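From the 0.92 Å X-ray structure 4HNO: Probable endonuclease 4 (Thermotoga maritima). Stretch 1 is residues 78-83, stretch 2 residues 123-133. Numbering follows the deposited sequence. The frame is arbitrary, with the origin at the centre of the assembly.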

ATOM      1  N   ASN A  78      -6.661  -7.761  11.637  1.00  8.70           N
ATOM      2  CA  ASN A  78      -7.958  -7.764  10.980  1.00  8.54           C
ATOM      3  C   ASN A  78      -8.961  -7.029  11.850  1.00  8.25           C
ATOM      4  O   ASN A  78      -9.633  -7.614  12.696  1.00  8.81           O
ATOM      5  N   LEU A  79      -9.046  -5.726  11.611  1.00  8.58           N
ATOM      6  CA  LEU A  79      -9.945  -4.862  12.368  1.00  8.84           C
ATOM      7  C   LEU A  79     -11.424  -5.083  12.046  1.00  8.65           C
ATOM      8  O   LEU A  79     -12.271  -4.512  12.718  1.00  9.20           O
ATOM      9  N   ALA A  80     -11.726  -5.898  11.029  1.00  8.23           N
ATOM     10  CA  ALA A  80     -13.111  -6.263  10.755  1.00  8.81           C
ATOM     11  C   ALA A  80     -13.500  -7.589  11.381  1.00  8.87           C
ATOM     12  O   ALA A  80     -14.648  -8.004  11.251  1.00  9.95           O
ATOM     13  N   SER A  81     -12.586  -8.264  12.057  1.00  9.19           N
ATOM     14  CA  SER A  81     -12.885  -9.598  12.541  1.00  9.22           C
ATOM     15  C   SER A  81     -14.091  -9.585  13.451  1.00  9.33           C
ATOM     16  O   SER A  81     -14.187  -8.752  14.351  1.00  9.93           O
ATOM     17  N   PRO A  82     -14.989 -10.555  13.297  1.00 10.40           N
ATOM     18  CA  PRO A  82     -16.112 -10.697  14.226  1.00 10.62           C
ATOM     19  C   PRO A  82     -15.725 -11.465  15.492  1.00 11.00           C
ATOM     20  O   PRO A  82     -16.596 -11.724  16.313  1.00 12.44           O
ATOM     21  N   LYS A  83     -14.462 -11.847  15.616  1.00 10.63           N
ATOM     22  CA  LYS A  83     -13.941 -12.499  16.801  1.00 10.31           C
ATOM     23  C   LYS A  83     -13.279 -11.450  17.667  1.00 10.12           C
ATOM     24  O   LYS A  83     -12.286 -10.841  17.287  1.00 10.48           O
ATOM     25  N   GLU A 123     -21.491  -3.899   9.512  1.00 10.66           N
ATOM     26  CA  GLU A 123     -21.000  -4.167  10.843  1.00 10.19           C
ATOM     27  C   GLU A 123     -19.470  -4.265  10.844  1.00  9.31           C
ATOM     28  O   GLU A 123     -18.811  -3.806  11.779  1.00  9.26           O
ATOM     29  N   GLY A 124     -18.905  -4.842   9.788  1.00  9.48           N
ATOM     30  CA  GLY A 124     -17.463  -4.917   9.672  1.00  9.53           C
ATOM     31  C   GLY A 124     -16.823  -3.557   9.515  1.00  8.91           C
ATOM     32  O   GLY A 124     -15.785  -3.296  10.145  1.00  8.69           O
ATOM     33  N   ILE A 125     -17.420  -2.685   8.705  1.00  9.02           N
ATOM     34  CA  ILE A 125     -16.929  -1.321   8.590  1.00  8.49           C
ATOM     35  C   ILE A 125     -16.938  -0.649   9.945  1.00  8.32           C
ATOM     36  O   ILE A 125     -15.980   0.033  10.307  1.00  8.70           O
ATOM     37  N   ASP A 126     -18.015  -0.812  10.712  1.00  8.77           N
ATOM     38  CA  ASP A 126     -18.059  -0.170  12.017  1.00  8.94           C
ATOM     39  C   ASP A 126     -16.945  -0.700  12.924  1.00  8.66           C
ATOM     40  O   ASP A 126     -16.364   0.075  13.696  1.00  8.89           O
ATOM     41  N   ARG A 127     -16.630  -1.986  12.858  1.00  8.26           N
ATOM     42  CA  ARG A 127     -15.538  -2.532  13.661  1.00  8.09           C
ATOM     43  C   ARG A 127     -14.198  -1.952  13.218  1.00  8.12           C
ATOM     44  O   ARG A 127     -13.336  -1.684  14.060  1.00  8.06           O
ATOM     45  N   ILE A 128     -14.011  -1.781  11.916  1.00  7.73           N
ATOM     46  CA  ILE A 128     -12.770  -1.192  11.410  1.00  7.69           C
ATOM     47  C   ILE A 128     -12.650   0.243  11.927  1.00  7.73           C
ATOM     48  O   ILE A 128     -11.594   0.662  12.401  1.00  8.35           O
ATOM     49  N   VAL A 129     -13.723   1.016  11.825  1.00  7.95           N
ATOM     50  CA  VAL A 129     -13.728   2.382  12.313  1.00  8.31           C
ATOM     51  C   VAL A 129     -13.402   2.429  13.797  1.00  8.15           C
ATOM     52  O   VAL A 129     -12.582   3.238  14.245  1.00  8.59           O
ATOM     53  N   ARG A 130     -14.040   1.560  14.574  1.00  8.27           N
ATOM     54  CA  ARG A 130     -13.796   1.541  16.010  1.00  8.56           C
ATOM     55  C   ARG A 130     -12.316   1.253  16.285  1.00  8.75           C
ATOM     56  O   ARG A 130     -11.705   1.854  17.156  1.00  9.00           O
ATOM     57  N   GLY A 131     -11.760   0.300  15.552  1.00  8.42           N
ATOM     58  CA  GLY A 131     -10.361  -0.051  15.719  1.00  8.61           C
ATOM     59  C   GLY A 131      -9.413   1.066  15.314  1.00  8.07           C
ATOM     60  O   GLY A 131      -8.453   1.364  16.042  1.00  8.41           O
ATOM     61  N   LEU A 132      -9.681   1.680  14.168  1.00  7.86           N
ATOM     62  CA  LEU A 132      -8.877   2.813  13.746  1.00  7.98           C
ATOM     63  C   LEU A 132      -8.956   3.955  14.742  1.00  7.96           C
ATOM     64  O   LEU A 132      -7.953   4.606  15.009  1.00  8.40           O
ATOM     65  N   ASN A 133     -10.131   4.199  15.308  1.00  8.01           N
ATOM     66  CA  ASN A 133     -10.221   5.238  16.322  1.00  8.22           C
ATOM     67  C   ASN A 133      -9.366   4.895  17.536  1.00  8.24           C
ATOM     68  O   ASN A 133      -8.678   5.763  18.072  1.00  8.71           O
TER

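The apolar centre of this contact is Leu79, whose CA lies 4.7 Å from the CA of Ile128 and whose CA-to-CB bond points toward the helical stretch 123-133. Of all the residues in the two stretches it has the most area covered by the partner, 104 Å² out of 363 Å² summed over both sides. Its side chain adopts chi1 m (-63°) and chi2 t (178°), which sets CD1 alongside Gly131 and Leu132. Leu79 CD1 packs 3.8 Å from Leu132 CD2; the CA-to-CB bond of Leu132 points sideways, but its m, t rotamer brings the end of the chain nearer. Closer to the backbone, Leu79 CB lies 4.2 Å from Ile128 CG1.

The fit depends on Gly131. Leu79 CD1 sits 4.2 Å from Gly131 C, and a CB built in ideal geometry on this glycine would point toward the loop and fall 2.9 Å from Leu79 CD2, a clash. The bare backbone therefore leaves the room that the leucine occupies.

Ile128 joins this centre to the next residue of the loop. Its CA-to-CB bond is sideways, and with chi1 m (-66°) and chi2 t (164°) its CG1 also meets Ala80 CB at 3.7 Å. Ala80 CB then rests 4.0 Å from Gly124 O, where the two backbones again come close, with 4.7 Å between Ala80 CA and Gly124 CA.

At the polar edge, Arg127 points toward the loop and has 75 Å² covered. Its chi angles, m, t, m and then -91°, turn the guanidinium back to the loop backbone. Arg127 NE and Arg127 NH1 both donate to Ala80 O, each at 3.0 Å with an N-H...acceptor angle of 149°; this forked pair places the carbonyl at the guanidinium edge, near its plane. Proximity alone is not enough: Ser81 O is 3.1 Å from Arg127 NE, but the angle is poor and no hydrogen bond results. The same test excludes Leu79 O, 3.3 Å from Ile128 N; Ile128 N instead donates to Gly124 O at an N-to-O distance of 2.9 Å. Pro82 covers one guanidinium face, its CB 3.8 Å from Arg127 NH1.

The loop holds its own shape through a type I turn from Asn78 to Ser81, closed by Ser81 N to Asn78 O at 3.1 Å. Asn78, chi1 t, makes no contact with the helix, but its OD1 accepts from Ala80 N at 3.0 Å. Ser81, also t, points away, and its OG accepts from Lys83 N at 3.0 Å.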

ATOM      1  CB  ASN A  78      -8.429  -9.180  10.703  1.00  9.21           C
ATOM      2  CG  ASN A  78      -9.753  -9.190   9.997  1.00  8.44           C
ATOM      3  OD1 ASN A  78     -10.262  -8.141   9.594  1.00  8.81           O
ATOM      4  ND2 ASN A  78     -10.357 -10.366   9.865  1.00  9.51           N
ATOM      5  CB  LEU A  79      -9.617  -3.392  12.126  1.00  9.90           C
ATOM      6  CG  LEU A  79      -8.239  -2.908  12.573  1.00 11.48           C
ATOM      7  CD1 LEU A  79      -8.101  -1.428  12.191  1.00 13.13           C
ATOM      8  CD2 LEU A  79      -8.011  -3.116  14.053  1.00 13.43           C
ATOM      9  CB  ALA A  80     -13.388  -6.311   9.263  1.00  9.13           C
ATOM     10  CB  SER A  81     -11.718 -10.156  13.333  1.00  9.95           C
ATOM     11  OG  SER A  81     -12.068 -11.426  13.853  1.00 11.19           O
ATOM     12  CB  PRO A  82     -17.133 -11.485  13.398  1.00 12.02           C
ATOM     13  CG  PRO A  82     -16.275 -12.354  12.548  1.00 12.72           C
ATOM     14  CD  PRO A  82     -15.082 -11.498  12.174  1.00 11.33           C
ATOM     15  CB  LYS A  83     -12.942 -13.591  16.421  1.00 11.70           C
ATOM     16  CG  LYS A  83     -13.451 -14.556  15.347  1.00 17.08           C
ATOM     17  CD  LYS A  83     -14.806 -15.175  15.635  1.00 22.37           C
ATOM     18  CE  LYS A  83     -15.281 -16.048  14.472  1.00 26.87           C
ATOM     19  NZ  LYS A  83     -14.232 -16.986  13.973  1.00 27.24           N
ATOM     20  CB  GLU A 123     -21.603  -5.452  11.411  1.00 11.87           C
ATOM     21  CG  GLU A 123     -23.115  -5.431  11.481  1.00 20.02           C
ATOM     22  CD  GLU A 123     -23.835  -5.947  10.216  1.00 29.17           C
ATOM     23  OE1 GLU A 123     -23.316  -5.822   9.089  1.00 34.34           O
ATOM     24  OE2 GLU A 123     -24.957  -6.483  10.355  1.00 29.32           O
ATOM     25  CB  ILE A 125     -17.720  -0.542   7.532  1.00  9.60           C
ATOM     26  CG1 ILE A 125     -17.289  -1.036   6.151  1.00 10.33           C
ATOM     27  CG2 ILE A 125     -17.543   0.961   7.693  1.00  9.90           C
ATOM     28  CD1 ILE A 125     -18.089  -0.458   5.009  1.00 12.79           C
ATOM     29  CB  ASP A 126     -19.424  -0.341  12.674  1.00  9.76           C
ATOM     30  CG  ASP A 126     -20.487   0.589  12.112  1.00 12.08           C
ATOM     31  OD1 ASP A 126     -21.674   0.294  12.342  1.00 15.19           O
ATOM     32  OD2 ASP A 126     -20.146   1.584  11.450  1.00 13.19           O
ATOM     33  CB  ARG A 127     -15.506  -4.065  13.618  1.00  8.79           C
ATOM     34  CG  ARG A 127     -16.636  -4.713  14.412  1.00  9.75           C
ATOM     35  CD  ARG A 127     -16.466  -6.211  14.571  1.00 11.01           C
ATOM     36  NE  ARG A 127     -16.536  -6.936  13.322  1.00 11.42           N
ATOM     37  CZ  ARG A 127     -17.648  -7.447  12.799  1.00 10.87           C
ATOM     38  NH1 ARG A 127     -17.568  -8.124  11.663  1.00 11.71           N
ATOM     39  NH2 ARG A 127     -18.836  -7.291  13.400  1.00 11.93           N
ATOM     40  CB  ILE A 128     -12.712  -1.225   9.893  1.00  7.94           C
ATOM     41  CG1 ILE A 128     -12.647  -2.656   9.375  1.00  8.24           C
ATOM     42  CG2 ILE A 128     -11.493  -0.425   9.403  1.00  8.52           C
ATOM     43  CD1 ILE A 128     -12.966  -2.759   7.896  1.00  9.04           C
ATOM     44  CB  VAL A 129     -15.084   3.047  12.025  1.00  8.79           C
ATOM     45  CG1 VAL A 129     -15.214   4.375  12.727  1.00 10.08           C
ATOM     46  CG2 VAL A 129     -15.274   3.210  10.505  1.00  9.35           C
ATOM     47  CB  ARG A 130     -14.712   0.497  16.672  1.00  9.95           C
ATOM     48  CG  ARG A 130     -14.672   0.488  18.174  1.00 13.47           C
ATOM     49  CD  ARG A 130     -15.636  -0.526  18.763  1.00 15.29           C
ATOM     50  NE  ARG A 130     -15.678  -0.376  20.210  1.00 18.39           N
ATOM     51  CZ  ARG A 130     -16.554  -0.949  21.019  1.00 19.29           C
ATOM     52  NH1 ARG A 130     -17.493  -1.748  20.537  1.00 19.01           N
ATOM     53  NH2 ARG A 130     -16.485  -0.724  22.326  1.00 23.55           N
ATOM     54  CB  LEU A 132      -9.289   3.287  12.362  1.00  8.05           C
ATOM     55  CG  LEU A 132      -8.942   2.345  11.218  1.00  8.83           C
ATOM     56  CD1 LEU A 132      -9.543   2.863   9.921  1.00  9.93           C
ATOM     57  CD2 LEU A 132      -7.438   2.157  11.088  1.00 10.84           C
ATOM     58  CB  ASN A 133     -11.666   5.470  16.739  1.00  8.84           C
ATOM     59  CG  ASN A 133     -12.456   6.276  15.755  1.00  9.07           C
ATOM     60  OD1 ASN A 133     -11.909   7.080  15.001  1.00  9.47           O
ATOM     61  ND2 ASN A 133     -13.764   6.084  15.777  1.00 10.77           N
TER